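Local coordinates for protein dihydroorotase (Campylobacter jejuni subsp. jejuni, PDB 3PNU) that probably catalyses the reversible, zinc-dependent cyclisation of N-carbamoyl-L-aspartate to dihydroorotate in de novo pyrimidine synthesis, at residues 25-33 and 299-310; 145-155 and 182-190. One frame throughout, in Å; residues are numbered along the deposited sequence.

Contact 1 of 2, residues 25-33 and 299-310; sequences MKLKNPLDM and EENLQKFLSDNT
The amide of Q303 meets the K28 backbone with both its ends. K28 N donates to Q303 OE1 at 2.9 Å, tilted 25° from the carbonyl plane. NE2 of Q303 donates a hydrogen bond to an in-plane lone pair of K28 O at 2.9 Å, and K28 O lies in the amide plane. Off one side of that plane sits K28 CB, 3.8 Å from Q303 NE2. The second N-H of NE2 goes to D308 OD1 (2.8 Å), so three bonds fix the amide's rotation. One turn earlier in the helix, the E299 carboxylate brings OE1 to M25 CG and, weakly, to K26 N. Q303 thus pairs with the outermost strand 25-28 of a small antiparallel sheet, just before the chain enters the first strand of the TIM barrel, 31-35. Within the pi-type turn at 304-308 of helix 299-314, L306 O accepts L31 N at 2.8 Å. S307 OG bonds to N29 O, though the extreme shortness is doubtful. On the side covered by helix 285-296, the L27 and L302 side chains cross at about a right angle, their CD2 atoms 3.9 Å apart. Farther along, bends at chi2 and chi3 fold M33 so that its CE meets T310 CG2 tip to tip at 3.4 Å.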
loop_
_atom_site.group_PDB
_atom_site.type_symbol
_atom_site.label_atom_id
_atom_site.label_comp_id
_atom_site.label_asym_id
_atom_site.label_seq_id
_atom_site.Cartn_x
_atom_site.Cartn_y
_atom_site.Cartn_z
ATOM N N MET A 25 14.290 -34.593 4.410
ATOM C CA MET A 25 13.334 -34.102 5.410
ATOM C C MET A 25 11.937 -34.665 5.144
ATOM O O MET A 25 11.391 -34.490 4.058
ATOM C CB MET A 25 13.296 -32.569 5.421
ATOM C CG MET A 25 12.392 -31.989 6.514
ATOM S SD MET A 25 12.474 -30.191 6.717
ATOM C CE MET A 25 12.005 -29.678 5.072
ATOM N N LYS A 26 11.384 -35.359 6.141
ATOM C CA LYS A 26 10.045 -35.932 6.049
ATOM C C LYS A 26 9.033 -35.089 6.820
ATOM O O LYS A 26 9.295 -34.642 7.935
ATOM C CB LYS A 26 9.981 -37.360 6.619
ATOM C CG LYS A 26 10.584 -38.489 5.779
ATOM C CD LYS A 26 12.104 -38.508 5.804
ATOM C CE LYS A 26 12.653 -39.787 5.175
ATOM N NZ LYS A 26 14.149 -39.883 5.297
ATOM N N LEU A 27 7.868 -34.896 6.219
ATOM C CA LEU A 27 6.779 -34.166 6.847
ATOM C C LEU A 27 5.608 -35.123 6.916
ATOM O O LEU A 27 5.291 -35.782 5.937
ATOM C CB LEU A 27 6.407 -32.924 6.030
ATOM C CG LEU A 27 7.472 -31.832 5.961
ATOM C CD1 LEU A 27 7.081 -30.778 4.948
ATOM C CD2 LEU A 27 7.728 -31.218 7.355
ATOM N N LYS A 28 4.967 -35.197 8.073
ATOM C CA LYS A 28 3.846 -36.094 8.262
ATOM C C LYS A 28 2.489 -35.381 8.372
ATOM O O LYS A 28 2.290 -34.521 9.227
ATOM C CB LYS A 28 4.107 -36.944 9.510
ATOM C CG LYS A 28 2.926 -37.810 9.946
ATOM C CD LYS A 28 3.272 -38.744 11.120
ATOM C CE LYS A 28 4.226 -39.858 10.676
ATOM N NZ LYS A 28 4.395 -40.949 11.685
ATOM N N ASN A 29 1.564 -35.770 7.503
ATOM C CA ASN A 29 0.198 -35.247 7.507
ATOM C C ASN A 29 0.076 -33.711 7.566
ATOM O O ASN A 29 -0.569 -33.169 8.459
ATOM C CB ASN A 29 -0.598 -35.878 8.670
ATOM C CG ASN A 29 -0.839 -37.387 8.490
ATOM O OD1 ASN A 29 -0.988 -37.880 7.373
ATOM N ND2 ASN A 29 -0.898 -38.113 9.604
ATOM N N PRO A 30 0.703 -33.010 6.619
ATOM C CA PRO A 30 0.593 -31.556 6.598
ATOM C C PRO A 30 -0.840 -31.097 6.423
ATOM O O PRO A 30 -1.605 -31.651 5.626
ATOM C CB PRO A 30 1.414 -31.143 5.367
ATOM C CG PRO A 30 1.552 -32.383 4.550
ATOM C CD PRO A 30 1.534 -33.516 5.519
ATOM N N LEU A 31 -1.196 -30.073 7.172
ATOM C CA LEU A 31 -2.522 -29.531 7.097
ATOM C C LEU A 31 -2.470 -28.073 6.693
ATOM O O LEU A 31 -1.630 -27.330 7.178
ATOM C CB LEU A 31 -3.177 -29.685 8.463
ATOM C CG LEU A 31 -3.431 -31.144 8.852
ATOM C CD1 LEU A 31 -3.701 -31.318 10.356
ATOM C CD2 LEU A 31 -4.578 -31.687 8.023
ATOM N N ASP A 32 -3.347 -27.676 5.775
ATOM C CA ASP A 32 -3.467 -26.274 5.403
ATOM C C ASP A 32 -4.776 -25.841 6.015
ATOM O O ASP A 32 -5.847 -26.149 5.481
ATOM C CB ASP A 32 -3.454 -26.036 3.888
ATOM C CG ASP A 32 -3.594 -24.525 3.532
ATOM O OD1 ASP A 32 -3.924 -23.721 4.435
ATOM O OD2 ASP A 32 -3.379 -24.137 2.366
ATOM N N MET A 33 -4.705 -25.125 7.141
ATOM C CA MET A 33 -5.938 -24.727 7.868
ATOM C C MET A 33 -6.666 -23.473 7.377
ATOM O O MET A 33 -7.586 -22.990 8.049
ATOM C CB MET A 33 -5.653 -24.632 9.366
ATOM C CG MET A 33 -5.046 -25.932 9.939
ATOM S SD MET A 33 -6.090 -27.402 9.712
ATOM C CE MET A 33 -7.448 -27.092 10.838
ATOM N N GLU A 299 13.102 -29.091 12.445
ATOM C CA GLU A 299 12.171 -29.934 11.695
ATOM C C GLU A 299 10.971 -30.269 12.583
ATOM O O GLU A 299 9.838 -30.385 12.094
ATOM C CB GLU A 299 12.867 -31.220 11.241
ATOM C CG GLU A 299 12.023 -32.146 10.347
ATOM C CD GLU A 299 12.818 -33.352 9.819
ATOM O OE1 GLU A 299 12.308 -34.065 8.920
ATOM O OE2 GLU A 299 13.957 -33.572 10.297
ATOM N N GLU A 300 11.231 -30.422 13.881
ATOM C CA GLU A 300 10.190 -30.733 14.846
ATOM C C GLU A 300 9.149 -29.612 14.902
ATOM O O GLU A 300 7.942 -29.869 14.842
ATOM C CB GLU A 300 10.787 -30.941 16.248
ATOM C CG GLU A 300 9.719 -31.212 17.334
ATOM C CD GLU A 300 10.314 -31.503 18.716
ATOM O OE1 GLU A 300 9.538 -31.591 19.705
ATOM O OE2 GLU A 300 11.553 -31.640 18.810
ATOM N N ASN A 301 9.630 -28.377 15.026
ATOM C CA ASN A 301 8.740 -27.234 15.099
ATOM C C ASN A 301 7.977 -27.020 13.802
ATOM O O ASN A 301 6.859 -26.566 13.826
ATOM C CB ASN A 301 9.478 -25.998 15.599
ATOM C CG ASN A 301 9.845 -26.116 17.068
ATOM O OD1 ASN A 301 9.344 -26.982 17.768
ATOM N ND2 ASN A 301 10.701 -25.241 17.540
ATOM N N LEU A 302 8.554 -27.395 12.676
ATOM C CA LEU A 302 7.822 -27.286 11.422
ATOM C C LEU A 302 6.662 -28.304 11.426
ATOM O O LEU A 302 5.535 -28.010 10.988
ATOM C CB LEU A 302 8.739 -27.516 10.225
ATOM C CG LEU A 302 8.051 -27.566 8.855
ATOM C CD1 LEU A 302 7.054 -26.425 8.684
ATOM C CD2 LEU A 302 9.078 -27.558 7.703
ATOM N N GLN A 303 6.956 -29.497 11.935
ATOM C CA GLN A 303 5.978 -30.581 12.012
ATOM C C GLN A 303 4.842 -30.180 12.941
ATOM O O GLN A 303 3.706 -30.584 12.732
ATOM C CB GLN A 303 6.664 -31.889 12.475
ATOM C CG GLN A 303 5.732 -33.085 12.688
ATOM C CD GLN A 303 4.934 -33.478 11.448
ATOM O OE1 GLN A 303 5.440 -33.475 10.321
ATOM N NE2 GLN A 303 3.680 -33.851 11.666
ATOM N N LYS A 304 5.156 -29.398 13.969
ATOM C CA LYS A 304 4.140 -28.887 14.895
ATOM C C LYS A 304 3.247 -27.817 14.247
ATOM O O LYS A 304 2.010 -27.859 14.345
ATOM C CB LYS A 304 4.799 -28.273 16.127
ATOM C CG LYS A 304 5.198 -29.245 17.255
ATOM C CD LYS A 304 6.107 -28.524 18.253
ATOM C CE LYS A 304 6.384 -29.291 19.535
ATOM N NZ LYS A 304 5.269 -29.174 20.537
ATOM N N PHE A 305 3.889 -26.871 13.578
ATOM C CA PHE A 305 3.220 -25.754 12.943
ATOM C C PHE A 305 2.307 -26.197 11.802
ATOM O O PHE A 305 1.190 -25.693 11.670
ATOM C CB PHE A 305 4.283 -24.730 12.502
ATOM C CG PHE A 305 3.735 -23.522 11.787
ATOM C CD1 PHE A 305 2.804 -22.698 12.398
ATOM C CD2 PHE A 305 4.195 -23.188 10.520
ATOM C CE1 PHE A 305 2.312 -21.594 11.740
ATOM C CE2 PHE A 305 3.711 -22.076 9.869
ATOM C CZ PHE A 305 2.767 -21.276 10.479
ATOM N N LEU A 306 2.768 -27.160 11.004
ATOM C CA LEU A 306 2.006 -27.683 9.873
ATOM C C LEU A 306 1.026 -28.788 10.194
ATOM O O LEU A 306 0.131 -29.068 9.387
ATOM C CB LEU A 306 2.957 -28.282 8.835
ATOM C CG LEU A 306 3.461 -27.487 7.661
ATOM C CD1 LEU A 306 4.502 -28.328 6.937
ATOM C CD2 LEU A 306 2.276 -27.152 6.739
ATOM N N SER A 307 1.194 -29.453 11.331
ATOM C CA SER A 307 0.331 -30.591 11.595
ATOM C C SER A 307 0.003 -30.948 13.028
ATOM O O SER A 307 -1.179 -31.072 13.352
ATOM C CB SER A 307 0.942 -31.827 10.931
ATOM O OG SER A 307 0.014 -32.890 10.857
ATOM N N ASP A 308 1.011 -31.128 13.879
ATOM C CA ASP A 308 0.741 -31.595 15.255
ATOM C C ASP A 308 -0.102 -30.644 16.109
ATOM O O ASP A 308 -0.893 -31.103 16.944
ATOM C CB ASP A 308 2.032 -31.955 16.025
ATOM C CG ASP A 308 2.911 -32.966 15.294
ATOM O OD1 ASP A 308 2.558 -33.437 14.202
ATOM O OD2 ASP A 308 3.986 -33.283 15.824
ATOM N N ASN A 309 0.067 -29.338 15.924
ATOM C CA ASN A 309 -0.694 -28.378 16.715
ATOM C C ASN A 309 -2.170 -28.513 16.399
ATOM O O ASN A 309 -3.007 -28.618 17.296
ATOM C CB ASN A 309 -0.224 -26.937 16.484
ATOM C CG ASN A 309 1.189 -26.682 17.008
ATOM O OD1 ASN A 309 1.836 -27.593 17.511
ATOM N ND2 ASN A 309 1.674 -25.428 16.882
ATOM N N THR A 310 -2.491 -28.515 15.114
ATOM C CA THR A 310 -3.860 -28.670 14.703
ATOM C C THR A 310 -4.379 -30.004 15.212
ATOM O O THR A 310 -5.444 -30.064 15.800
ATOM C CB THR A 310 -3.991 -28.662 13.187
ATOM O OG1 THR A 310 -3.605 -27.381 12.681
ATOM C CG2 THR A 310 -5.412 -28.967 12.778
#

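Contact 2 of 2, residues 145-155 and 182-190; sequences MSDLNIPLLVH and RLKIVMEHI. With ZN (zinc ion), chain C.
H155 and H189 meet on a zinc ion. H155 CB is 3.7 Å from the zinc; with CG anti to the backbone N (chi1 178°), the ring swings over to H189. CG lies 3.7 Å from H189 CE1, which sits above one face of the H155 ring, offset toward the rim. ND1 binds zinc at 2.1 Å, and H189 NE2 takes the same ion at 2.0 Å; a water and carboxylated K116 are its other ligands. H155 CE1 lies 3.5 Å from H189 NE2, and H155 CD2 4.1 Å from H189 CE1. Held by zinc at ND1 and by a hydrogen bond to E157 at NE2, the ring is fixed in rotation. The imidazoles form an offset edge-to-face pair, planes at 77°, the edge of H189 toward H155. Behind the site runs a parallel ladder: L152 N to K184 O, V186 N to L152 O, V154 N to V186 O (3.0 Å), and E188 N to V154 O. On one face L153 CD2 lies alongside V186 CG2, 3.9 Å apart. At the other end a Schellman motif with N149 closes helix 135-147, and waters link S146 and D147 to R182, whose salt bridge to D147 is long. These are neighbouring barrel strands in a beta-alpha-beta unit: helix 170-179 packs Y173 on V154, I185 and M187, while strand 205-209 flanks 185-187 on the side away from 152-154.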
loop_
_atom_site.group_PDB
_atom_site.type_symbol
_atom_site.label_atom_id
_atom_site.label_comp_id
_atom_site.label_asym_id
_atom_site.label_seq_id
_atom_site.Cartn_x
_atom_site.Cartn_y
_atom_site.Cartn_z
ATOM N N MET A 145 -22.846 -23.335 18.997
ATOM C CA MET A 145 -21.533 -23.719 18.468
ATOM C C MET A 145 -20.643 -24.183 19.581
ATOM O O MET A 145 -19.881 -25.139 19.428
ATOM C CB MET A 145 -20.863 -22.578 17.720
ATOM C CG MET A 145 -21.488 -22.301 16.372
ATOM S SD MET A 145 -20.658 -21.005 15.443
ATOM C CE MET A 145 -19.005 -21.673 15.223
ATOM N N SER A 146 -20.754 -23.499 20.709
ATOM C CA SER A 146 -19.964 -23.812 21.873
ATOM C C SER A 146 -20.368 -25.209 22.377
ATOM O O SER A 146 -19.523 -26.093 22.526
ATOM C CB SER A 146 -20.158 -22.713 22.931
ATOM O OG SER A 146 -19.210 -22.814 23.978
ATOM N N ASP A 147 -21.667 -25.408 22.599
ATOM C CA ASP A 147 -22.194 -26.693 23.089
ATOM C C ASP A 147 -21.817 -27.846 22.150
ATOM O O ASP A 147 -21.368 -28.903 22.618
ATOM C CB ASP A 147 -23.729 -26.628 23.243
ATOM C CG ASP A 147 -24.180 -25.621 24.326
ATOM O OD1 ASP A 147 -23.344 -25.225 25.167
ATOM O OD2 ASP A 147 -25.375 -25.236 24.333
ATOM N N LEU A 148 -21.977 -27.620 20.839
ATOM C CA LEU A 148 -21.693 -28.622 19.806
ATOM C C LEU A 148 -20.199 -28.735 19.414
ATOM O O LEU A 148 -19.838 -29.441 18.456
ATOM C CB LEU A 148 -22.521 -28.319 18.554
ATOM C CG LEU A 148 -24.047 -28.301 18.728
ATOM C CD1 LEU A 148 -24.737 -27.895 17.412
ATOM C CD2 LEU A 148 -24.546 -29.660 19.205
ATOM N N ASN A 149 -19.338 -28.025 20.137
ATOM C CA ASN A 149 -17.910 -28.074 19.881
ATOM C C ASN A 149 -17.552 -27.699 18.432
ATOM O O ASN A 149 -16.636 -28.264 17.847
ATOM C CB ASN A 149 -17.388 -29.476 20.244
ATOM C CG ASN A 149 -15.875 -29.548 20.311
ATOM O OD1 ASN A 149 -15.208 -28.585 20.693
ATOM N ND2 ASN A 149 -15.327 -30.703 19.963
ATOM N N ILE A 150 -18.297 -26.758 17.850
ATOM C CA ILE A 150 -18.001 -26.261 16.499
ATOM C C ILE A 150 -17.170 -24.989 16.704
ATOM O O ILE A 150 -17.507 -24.166 17.544
ATOM C CB ILE A 150 -19.261 -25.892 15.713
ATOM C CG1 ILE A 150 -20.263 -27.042 15.728
ATOM C CG2 ILE A 150 -18.906 -25.497 14.253
ATOM C CD1 ILE A 150 -21.567 -26.719 15.007
ATOM N N PRO A 151 -16.064 -24.842 15.967
ATOM C CA PRO A 151 -15.199 -23.663 16.113
ATOM C C PRO A 151 -15.588 -22.482 15.231
ATOM O O PRO A 151 -16.117 -22.690 14.147
ATOM C CB PRO A 151 -13.842 -24.190 15.660
ATOM C CG PRO A 151 -14.184 -25.254 14.642
ATOM C CD PRO A 151 -15.444 -25.890 15.131
ATOM N N LEU A 152 -15.322 -21.262 15.703
ATOM C CA LEU A 152 -15.591 -20.030 14.954
ATOM C C LEU A 152 -14.249 -19.536 14.397
ATOM O O LEU A 152 -13.318 -19.234 15.171
ATOM C CB LEU A 152 -16.222 -18.954 15.849
ATOM C CG LEU A 152 -16.637 -17.617 15.185
ATOM C CD1 LEU A 152 -17.853 -17.770 14.263
ATOM C CD2 LEU A 152 -16.918 -16.554 16.207
ATOM N N LEU A 153 -14.152 -19.519 13.065
ATOM C CA LEU A 153 -12.991 -19.063 12.343
ATOM C C LEU A 153 -13.361 -17.635 11.941
ATOM O O LEU A 153 -14.453 -17.403 11.420
ATOM C CB LEU A 153 -12.758 -19.935 11.091
ATOM C CG LEU A 153 -12.972 -21.450 11.267
ATOM C CD1 LEU A 153 -12.684 -22.179 9.947
ATOM C CD2 LEU A 153 -12.145 -22.050 12.434
ATOM N N VAL A 154 -12.472 -16.675 12.161
ATOM C CA VAL A 154 -12.815 -15.286 11.900
ATOM C C VAL A 154 -11.790 -14.536 11.094
ATOM O O VAL A 154 -10.606 -14.692 11.306
ATOM C CB VAL A 154 -12.934 -14.570 13.281
ATOM C CG1 VAL A 154 -13.250 -13.077 13.150
ATOM C CG2 VAL A 154 -13.982 -15.289 14.143
ATOM N N HIS A 155 -12.247 -13.731 10.140
ATOM C CA HIS A 155 -11.361 -12.837 9.395
ATOM C C HIS A 155 -11.415 -11.569 10.257
ATOM O O HIS A 155 -12.370 -10.798 10.184
ATOM C CB HIS A 155 -11.890 -12.585 7.984
ATOM C CG HIS A 155 -11.044 -11.635 7.192
ATOM N ND1 HIS A 155 -10.326 -12.018 6.080
ATOM C CD2 HIS A 155 -10.757 -10.326 7.388
ATOM C CE1 HIS A 155 -9.661 -10.981 5.604
ATOM N NE2 HIS A 155 -9.900 -9.943 6.383
ATOM N N ARG A 182 -16.196 -21.131 26.273
ATOM C CA ARG A 182 -16.033 -22.526 25.882
ATOM C C ARG A 182 -16.030 -22.654 24.368
ATOM O O ARG A 182 -15.972 -23.756 23.839
ATOM C CB ARG A 182 -17.138 -23.399 26.490
ATOM C CG ARG A 182 -17.189 -23.333 28.022
ATOM C CD ARG A 182 -18.356 -24.136 28.595
ATOM N NE ARG A 182 -19.630 -23.818 27.939
ATOM C CZ ARG A 182 -20.409 -22.768 28.214
ATOM N NH1 ARG A 182 -20.059 -21.869 29.135
ATOM N NH2 ARG A 182 -21.547 -22.609 27.536
ATOM N N LEU A 183 -16.107 -21.527 23.669
ATOM C CA LEU A 183 -16.077 -21.531 22.208
ATOM C C LEU A 183 -14.623 -21.450 21.717
ATOM O O LEU A 183 -13.830 -20.676 22.246
ATOM C CB LEU A 183 -16.838 -20.321 21.686
ATOM C CG LEU A 183 -17.001 -20.112 20.175
ATOM C CD1 LEU A 183 -17.808 -21.241 19.499
ATOM C CD2 LEU A 183 -17.680 -18.797 19.921
ATOM N N LYS A 184 -14.259 -22.253 20.729
ATOM C CA LYS A 184 -12.943 -22.130 20.142
ATOM C C LYS A 184 -13.058 -21.035 19.105
ATOM O O LYS A 184 -13.912 -21.094 18.209
ATOM C CB LYS A 184 -12.462 -23.426 19.496
ATOM C CG LYS A 184 -12.043 -24.455 20.500
ATOM C CD LYS A 184 -11.613 -25.745 19.811
ATOM C CE LYS A 184 -11.381 -26.817 20.835
ATOM N NZ LYS A 184 -11.458 -28.145 20.207
ATOM N N ILE A 185 -12.210 -20.028 19.244
ATOM C CA ILE A 185 -12.214 -18.898 18.353
ATOM C C ILE A 185 -10.852 -18.833 17.692
ATOM O O ILE A 185 -9.837 -18.605 18.361
ATOM C CB ILE A 185 -12.500 -17.589 19.114
ATOM C CG1 ILE A 185 -13.832 -17.686 19.874
ATOM C CG2 ILE A 185 -12.515 -16.424 18.166
ATOM C CD1 ILE A 185 -14.171 -16.474 20.759
ATOM N N VAL A 186 -10.827 -19.046 16.383
ATOM C CA VAL A 186 -9.568 -19.021 15.649
ATOM C C VAL A 186 -9.412 -17.703 14.905
ATOM O O VAL A 186 -10.198 -17.376 14.018
ATOM C CB VAL A 186 -9.447 -20.205 14.661
ATOM C CG1 VAL A 186 -8.052 -20.230 14.012
ATOM C CG2 VAL A 186 -9.706 -21.503 15.394
ATOM N N MET A 187 -8.405 -16.938 15.319
ATOM C CA MET A 187 -8.065 -15.677 14.690
ATOM C C MET A 187 -7.302 -16.037 13.408
ATOM O O MET A 187 -6.113 -16.349 13.457
ATOM C CB MET A 187 -7.176 -14.849 15.633
ATOM C CG MET A 187 -7.815 -14.562 17.001
ATOM S SD MET A 187 -6.872 -13.451 18.069
ATOM C CE MET A 187 -5.355 -14.368 18.267
ATOM N N GLU A 188 -7.984 -16.029 12.266
ATOM C CA GLU A 188 -7.333 -16.386 10.996
ATOM C C GLU A 188 -6.296 -15.402 10.542
ATOM O O GLU A 188 -6.348 -14.217 10.889
ATOM C CB GLU A 188 -8.365 -16.555 9.888
ATOM C CG GLU A 188 -9.300 -17.729 10.123
ATOM C CD GLU A 188 -8.570 -19.080 10.129
ATOM O OE1 GLU A 188 -7.457 -19.212 9.529
ATOM O OE2 GLU A 188 -9.133 -20.011 10.731
ATOM N N HIS A 189 -5.359 -15.905 9.732
ATOM C CA HIS A 189 -4.232 -15.124 9.201
ATOM C C HIS A 189 -3.854 -13.892 10.024
ATOM O O HIS A 189 -4.039 -12.760 9.591
ATOM C CB HIS A 189 -4.470 -14.724 7.757
ATOM C CG HIS A 189 -5.838 -14.192 7.483
ATOM N ND1 HIS A 189 -6.372 -13.123 8.164
ATOM C CD2 HIS A 189 -6.764 -14.555 6.563
ATOM C CE1 HIS A 189 -7.588 -12.876 7.702
ATOM N NE2 HIS A 189 -7.841 -13.720 6.720
ATOM N N ILE A 190 -3.325 -14.103 11.214
ATOM C CA ILE A 190 -2.935 -12.956 12.022
ATOM C C ILE A 190 -1.701 -12.334 11.412
ATOM O O ILE A 190 -0.850 -13.030 10.826
ATOM C CB ILE A 190 -2.730 -13.282 13.480
ATOM C CG1 ILE A 190 -1.583 -14.285 13.697
ATOM C CG2 ILE A 190 -4.047 -13.818 14.079
ATOM C CD1 ILE A 190 -1.163 -14.400 15.215
HETATM ZN ZN ZN C . -9.455 -13.795 5.469
HETATM O O HOH W 1 -18.566 -20.743 25.327
HETATM O O HOH W 2 -16.826 -25.583 22.331
HETATM O O HOH W 3 -20.708 -24.660 25.643
HETATM O O HOH W 4 -15.928 -24.196 19.620
HETATM O O HOH W 5 -8.225 -14.074 3.888
#

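Overall arrangement
Contact 2 is nested in the chain between the two halves of contact 1, and their centres lie 21 Å apart. Contact 1 joins strand 25-28 and the start of the first barrel strand to helix 299-314, whereas contact 2 pairs two later strands and supplies two zinc ligands directly. They approach each other at M33 and E188, where M33 O packs 4.1 Å from E188 OE1. That carboxylate is hydrogen-bonded to H34, a ligand of the other zinc, so the two contacts are linked by the chain step from M33 to H34 and the H34-E188 hydrogen bond, beside the metal centre. Contact 1 itself stays in an outer shell: the M33 side chain is about 11 Å from a zinc ion.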